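Long-range contacts in thioredoxin Reductase (Burkholderia cenocepacia, PDB 4F82), which probably reduces hydrogen peroxide and organic hydroperoxides with thiols, as a Prx5-type peroxiredoxin that helps protect the cell against oxidative stress: residues Phe53-Ala58 / Ile86-Val91; Phe95-Trp100 / Met112-Ser117. All coordinates share one frame; numbering follows the deposited sequence.

Interaction 1 of 2, residues Phe53-Ala58 / Ile86-Val91; sequences FGLPGA and IWCVSV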
loop_
_atom_site.group_PDB
_atom_site.type_symbol
_atom_site.label_atom_id
_atom_site.label_comp_id
_atom_site.label_asym_id
_atom_site.label_seq_id
_atom_site.Cartn_x
_atom_site.Cartn_y
_atom_site.Cartn_z
ATOM N N PHE A 53 -1.024 -17.394 -4.281
ATOM C CA PHE A 53 -1.470 -16.563 -5.402
ATOM C C PHE A 53 -1.032 -15.115 -5.108
ATOM O O PHE A 53 -1.182 -14.623 -3.984
ATOM C CB PHE A 53 -2.982 -16.721 -5.715
ATOM C CG PHE A 53 -3.902 -16.195 -4.646
ATOM C CD1 PHE A 53 -4.505 -14.923 -4.766
ATOM C CD2 PHE A 53 -4.165 -16.939 -3.511
ATOM C CE1 PHE A 53 -5.380 -14.438 -3.770
ATOM C CE2 PHE A 53 -5.034 -16.442 -2.502
ATOM C CZ PHE A 53 -5.633 -15.194 -2.624
ATOM N N GLY A 54 -0.373 -14.505 -6.088
ATOM C CA GLY A 54 0.076 -13.142 -5.964
ATOM C C GLY A 54 -0.850 -12.284 -6.806
ATOM O O GLY A 54 -1.413 -12.730 -7.816
ATOM N N LEU A 55 -0.996 -11.032 -6.413
ATOM C CA LEU A 55 -1.882 -10.130 -7.166
ATOM C C LEU A 55 -1.343 -8.700 -6.994
ATOM O O LEU A 55 -0.487 -8.461 -6.130
ATOM C CB LEU A 55 -3.334 -10.294 -6.661
ATOM C CG LEU A 55 -3.661 -10.401 -5.169
ATOM C CD1 LEU A 55 -3.384 -9.072 -4.386
ATOM C CD2 LEU A 55 -5.106 -10.829 -4.973
ATOM N N PRO A 56 -1.810 -7.754 -7.828
ATOM C CA PRO A 56 -1.228 -6.409 -7.877
ATOM C C PRO A 56 -1.445 -5.476 -6.671
ATOM O O PRO A 56 -0.587 -4.626 -6.440
ATOM C CB PRO A 56 -1.884 -5.797 -9.125
ATOM C CG PRO A 56 -2.188 -6.967 -10.001
ATOM C CD PRO A 56 -2.636 -8.032 -9.017
ATOM N N GLY A 57 -2.561 -5.582 -5.952
ATOM C CA GLY A 57 -2.715 -4.708 -4.806
ATOM C C GLY A 57 -3.922 -4.928 -3.918
ATOM O O GLY A 57 -5.053 -5.145 -4.411
ATOM N N ALA A 58 -3.695 -4.822 -2.604
ATOM C CA ALA A 58 -4.809 -4.813 -1.655
ATOM C C ALA A 58 -5.793 -3.688 -2.005
ATOM O O ALA A 58 -5.394 -2.624 -2.512
ATOM C CB ALA A 58 -4.296 -4.647 -0.218
ATOM N N ILE A 86 -2.977 -21.668 2.198
ATOM C CA ILE A 86 -3.201 -20.802 1.031
ATOM C C ILE A 86 -2.704 -19.401 1.376
ATOM O O ILE A 86 -3.171 -18.794 2.338
ATOM C CB ILE A 86 -4.684 -20.709 0.664
ATOM C CG1 ILE A 86 -5.267 -22.076 0.287
ATOM C CG2 ILE A 86 -4.872 -19.786 -0.522
ATOM C CD1 ILE A 86 -6.841 -22.140 0.457
ATOM N N TRP A 87 -1.735 -18.891 0.626
ATOM C CA TRP A 87 -1.258 -17.530 0.865
ATOM C C TRP A 87 -1.695 -16.571 -0.233
ATOM O O TRP A 87 -1.696 -16.907 -1.410
ATOM C CB TRP A 87 0.259 -17.496 0.856
ATOM C CG TRP A 87 0.981 -18.368 1.843
ATOM C CD1 TRP A 87 0.471 -19.259 2.764
ATOM C CD2 TRP A 87 2.388 -18.440 1.935
ATOM N NE1 TRP A 87 1.520 -19.871 3.461
ATOM C CE2 TRP A 87 2.707 -19.391 2.947
ATOM C CE3 TRP A 87 3.431 -17.775 1.251
ATOM C CZ2 TRP A 87 4.032 -19.666 3.322
ATOM C CZ3 TRP A 87 4.753 -18.065 1.612
ATOM C CH2 TRP A 87 5.036 -19.004 2.644
ATOM N N CYS A 88 -2.071 -15.372 0.153
ATOM C CA CYS A 88 -2.208 -14.280 -0.818
ATOM C C CYS A 88 -0.969 -13.386 -0.701
ATOM O O CYS A 88 -0.719 -12.782 0.349
ATOM C CB CYS A 88 -3.465 -13.471 -0.546
ATOM S SG CYS A 88 -3.591 -11.976 -1.598
ATOM N N VAL A 89 -0.186 -13.288 -1.769
ATOM C CA VAL A 89 0.991 -12.430 -1.715
ATOM C C VAL A 89 0.749 -11.120 -2.467
ATOM O O VAL A 89 0.215 -11.124 -3.572
ATOM C CB VAL A 89 2.214 -13.132 -2.302
ATOM C CG1 VAL A 89 3.352 -12.146 -2.492
ATOM C CG2 VAL A 89 2.652 -14.289 -1.378
ATOM N N SER A 90 1.093 -9.982 -1.870
ATOM C CA SER A 90 0.952 -8.735 -2.607
ATOM C C SER A 90 2.053 -7.809 -2.189
ATOM O O SER A 90 2.580 -7.927 -1.069
ATOM C CB SER A 90 -0.416 -8.063 -2.333
ATOM O OG SER A 90 -0.595 -6.877 -3.131
ATOM N N VAL A 91 2.366 -6.855 -3.062
ATOM C CA VAL A 91 3.362 -5.837 -2.745
ATOM C C VAL A 91 2.631 -4.716 -2.043
ATOM O O VAL A 91 2.197 -3.717 -2.655
ATOM C CB VAL A 91 4.150 -5.327 -3.990
ATOM C CG1 VAL A 91 5.244 -4.321 -3.555
ATOM C CG2 VAL A 91 4.812 -6.499 -4.660
HETATM O O HOH W 1 1.343 -6.626 -5.775
#
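The Phe53 ring lies over Cys88 of the neighbouring strand. Cys88 CA sits beneath one face, 4.1 Å from the centroid of the Phe53 ring and 16° off its normal, a CH-pi contact. At the edge, in the ring plane, Ile86 CG2 meets Phe53 CE2 at 3.9 Å. Cys88 SG comes in obliquely, 4.4 Å from the Phe53 centroid, as a sulfur-aromatic contact. The Phe53 torsion explains this cover: CG stands between the backbone N and the carbonyl carbon (chi1 67°), which folds the ring across the adjacent strand. Outside the pair, Tyr71 of helix 61-80 stacks on Phe53, and His67 meets the same ring with its plane inclined.

Cys88 SG also touches both CG and CD2 of Leu55. The other branch, Leu55 CD1, packs on Ser90 CB at 3.7 Å. Ser90 OG is hydrogen-bonded to Asn92, which also receives the backbone N-H of Ala58.

The backbones pair in parallel, with Phe53 opposite Cys88 and Gly54 opposite Val89. Phe53 N donates to Trp87 O, and Val89 N returns a bond to Phe53 O at 2.8 Å. Leu55 N then donates to Val89 O, a more bent bond with 147° at the hydrogen. Gly54 brings CA to 3.1 Å from Val89 O, a CA-H...O contact. Past the last of these backbone bonds a water bridges the segments: it donates to Leu55 O at 2.6 Å and accepts from Val91 N.

Strands 49-55 and 85-90 are joined through helix 61-80, a beta-alpha-beta crossover of the thioredoxin fold. Leu55 and Pro56 touch Cys63 on that helix, the predicted peroxidatic cysteine, so this strand end borders the probable active site of a peroxiredoxin.

Interaction 2 of 2, residues Phe95-Trp100 / Met112-Ser117; sequences FVMGAW and MMADGS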
loop_
_atom_site.group_PDB
_atom_site.type_symbol
_atom_site.label_atom_id
_atom_site.label_comp_id
_atom_site.label_asym_id
_atom_site.label_seq_id
_atom_site.Cartn_x
_atom_site.Cartn_y
_atom_site.Cartn_z
ATOM N N PHE A 95 0.258 -3.819 7.551
ATOM C CA PHE A 95 -0.893 -3.099 8.133
ATOM C C PHE A 95 -2.054 -3.061 7.151
ATOM O O PHE A 95 -3.216 -3.285 7.513
ATOM C CB PHE A 95 -0.490 -1.669 8.561
ATOM C CG PHE A 95 0.504 -1.672 9.684
ATOM C CD1 PHE A 95 0.077 -1.804 10.985
ATOM C CD2 PHE A 95 1.867 -1.589 9.426
ATOM C CE1 PHE A 95 1.000 -1.849 12.055
ATOM C CE2 PHE A 95 2.806 -1.624 10.478
ATOM C CZ PHE A 95 2.373 -1.768 11.785
ATOM N N VAL A 96 -1.737 -2.749 5.905
ATOM C CA VAL A 96 -2.737 -2.741 4.841
ATOM C C VAL A 96 -3.292 -4.169 4.580
ATOM O O VAL A 96 -4.520 -4.361 4.515
ATOM C CB VAL A 96 -2.179 -2.049 3.571
ATOM C CG1 VAL A 96 -3.122 -2.259 2.375
ATOM C CG2 VAL A 96 -1.951 -0.533 3.845
ATOM N N MET A 97 -2.406 -5.160 4.495
ATOM C CA MET A 97 -2.842 -6.562 4.285
ATOM C C MET A 97 -3.695 -7.071 5.435
ATOM O O MET A 97 -4.672 -7.775 5.212
ATOM C CB MET A 97 -1.655 -7.495 4.079
ATOM C CG MET A 97 -0.904 -7.209 2.789
ATOM S SD MET A 97 -1.851 -7.624 1.285
ATOM C CE MET A 97 -1.522 -9.410 1.207
ATOM N N GLY A 98 -3.340 -6.677 6.655
ATOM C CA GLY A 98 -4.147 -6.988 7.817
ATOM C C GLY A 98 -5.571 -6.446 7.733
ATOM O O GLY A 98 -6.532 -7.173 7.931
ATOM N N ALA A 99 -5.706 -5.162 7.432
ATOM C CA ALA A 99 -7.011 -4.526 7.326
ATOM C C ALA A 99 -7.804 -5.130 6.177
ATOM O O ALA A 99 -9.014 -5.338 6.281
ATOM C CB ALA A 99 -6.829 -3.020 7.094
ATOM N N TRP A 100 -7.131 -5.370 5.064
ATOM C CA TRP A 100 -7.803 -5.972 3.919
ATOM C C TRP A 100 -8.312 -7.364 4.265
ATOM O O TRP A 100 -9.449 -7.710 3.919
ATOM C CB TRP A 100 -6.816 -6.076 2.767
ATOM C CG TRP A 100 -7.421 -6.262 1.410
ATOM C CD1 TRP A 100 -8.606 -5.744 0.929
ATOM C CD2 TRP A 100 -6.852 -7.022 0.350
ATOM N NE1 TRP A 100 -8.798 -6.153 -0.383
ATOM C CE2 TRP A 100 -7.728 -6.926 -0.761
ATOM C CE3 TRP A 100 -5.675 -7.783 0.230
ATOM C CZ2 TRP A 100 -7.466 -7.571 -1.976
ATOM C CZ3 TRP A 100 -5.405 -8.407 -0.980
ATOM C CH2 TRP A 100 -6.297 -8.293 -2.070
ATOM N N MET A 112 -2.602 -13.657 4.649
ATOM C CA MET A 112 -2.333 -12.417 3.910
ATOM C C MET A 112 -0.871 -12.018 4.115
ATOM O O MET A 112 -0.498 -11.439 5.147
ATOM C CB MET A 112 -3.287 -11.315 4.374
ATOM C CG MET A 112 -4.768 -11.759 4.272
ATOM S SD MET A 112 -5.334 -12.248 2.593
ATOM C CE MET A 112 -5.439 -10.646 1.746
ATOM N N MET A 113 -0.055 -12.377 3.125
ATOM C CA MET A 113 1.399 -12.291 3.206
ATOM C C MET A 113 1.921 -11.036 2.480
ATOM O O MET A 113 1.948 -10.947 1.236
ATOM C CB MET A 113 2.027 -13.582 2.675
ATOM C CG MET A 113 1.504 -14.878 3.367
ATOM S SD MET A 113 2.026 -14.899 5.077
ATOM C CE MET A 113 3.636 -15.621 4.866
ATOM N N ALA A 114 2.327 -10.059 3.291
ATOM C CA ALA A 114 2.794 -8.762 2.808
ATOM C C ALA A 114 4.196 -8.876 2.213
ATOM O O ALA A 114 5.127 -9.296 2.889
ATOM C CB ALA A 114 2.834 -7.791 3.994
ATOM N N ASP A 115 4.365 -8.476 0.955
ATOM C CA ASP A 115 5.703 -8.398 0.372
ATOM C C ASP A 115 5.928 -6.908 0.051
ATOM O O ASP A 115 6.197 -6.536 -1.100
ATOM C CB ASP A 115 5.736 -9.229 -0.929
ATOM C CG ASP A 115 7.119 -9.289 -1.560
ATOM O OD1 ASP A 115 8.134 -9.284 -0.832
ATOM O OD2 ASP A 115 7.199 -9.316 -2.822
ATOM N N GLY A 116 5.797 -6.047 1.058
ATOM C CA GLY A 116 5.748 -4.597 0.781
ATOM C C GLY A 116 7.040 -3.953 0.246
ATOM O O GLY A 116 7.032 -2.807 -0.247
ATOM N N SER A 117 8.163 -4.669 0.324
ATOM C CA SER A 117 9.398 -4.177 -0.294
ATOM C C SER A 117 9.611 -4.765 -1.691
ATOM O O SER A 117 10.608 -4.447 -2.364
ATOM C CB SER A 117 10.601 -4.547 0.604
ATOM O OG SER A 117 10.555 -3.859 1.851
#
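Met97 and Met112 carry most of this contact, and the indole of Trp100 meets the end of Met112. The axes of helix segment 95-100 and strand segment 112-114 run nearly antiparallel, at 165°. Met97 points from the helix toward the strand. The Met97 chain bends at chi2 and chi3, and this brings its methyl back over the strand backbone. Met97 CE lies 3.8 Å from Met113 O and 4.1 Å from Met112 CB. Its CG rests on Ala114 CB at 4.0 Å. Met97 therefore spans three consecutive residues of the strand.

Met112 reaches the other way. Its CB packs against the backbone carbonyl of Met97, 3.9 Å from Met97 O. Its methyl ends at the six-membered ring of Trp100. There Met112 CE comes within 3.2 Å of Trp100 CE3, a tight approach made obliquely to the ring. The two side chains cross at about a right angle. Trp100 CG is anti to the backbone N (chi1 -162°), which carries the indole in toward Met112.

Trp100 NE1 is hydrogen-bonded to Ser64 OG, and the indole also touches Cys63, the predicted active-site cysteine. Met112 and Trp100 both pack on Cys88 of strand 85-90.

No hydrogen bond crosses between the two segments. The helix is held against the strand by buried apolar packing, in which the methylenes and methyls of two bent methionines fit against the backbone and the indole.

How the interactions relate
Interaction 1 and interaction 2 lie in successive beta-alpha-beta units that share strand 85-90, with centres about 9 Å apart. Strand 111-114 continues the sheet beside that strand: Met113 N lies 2.9 Å from Cys88 O, and Asp115 N lies 2.8 Å from Ser90 O, both probable hydrogen bonds. The helix of interaction 2 also meets the loop of interaction 1, where Trp100 CE3 is 3.5 Å from Ala58 CB. Leu55 and Trp100 bring the contacts together at the predicted active site, each with its side chain about 4 Å from that of Cys63. Helix 94-103 faces the second subunit too, where Val96 packs on Val96 of that subunit.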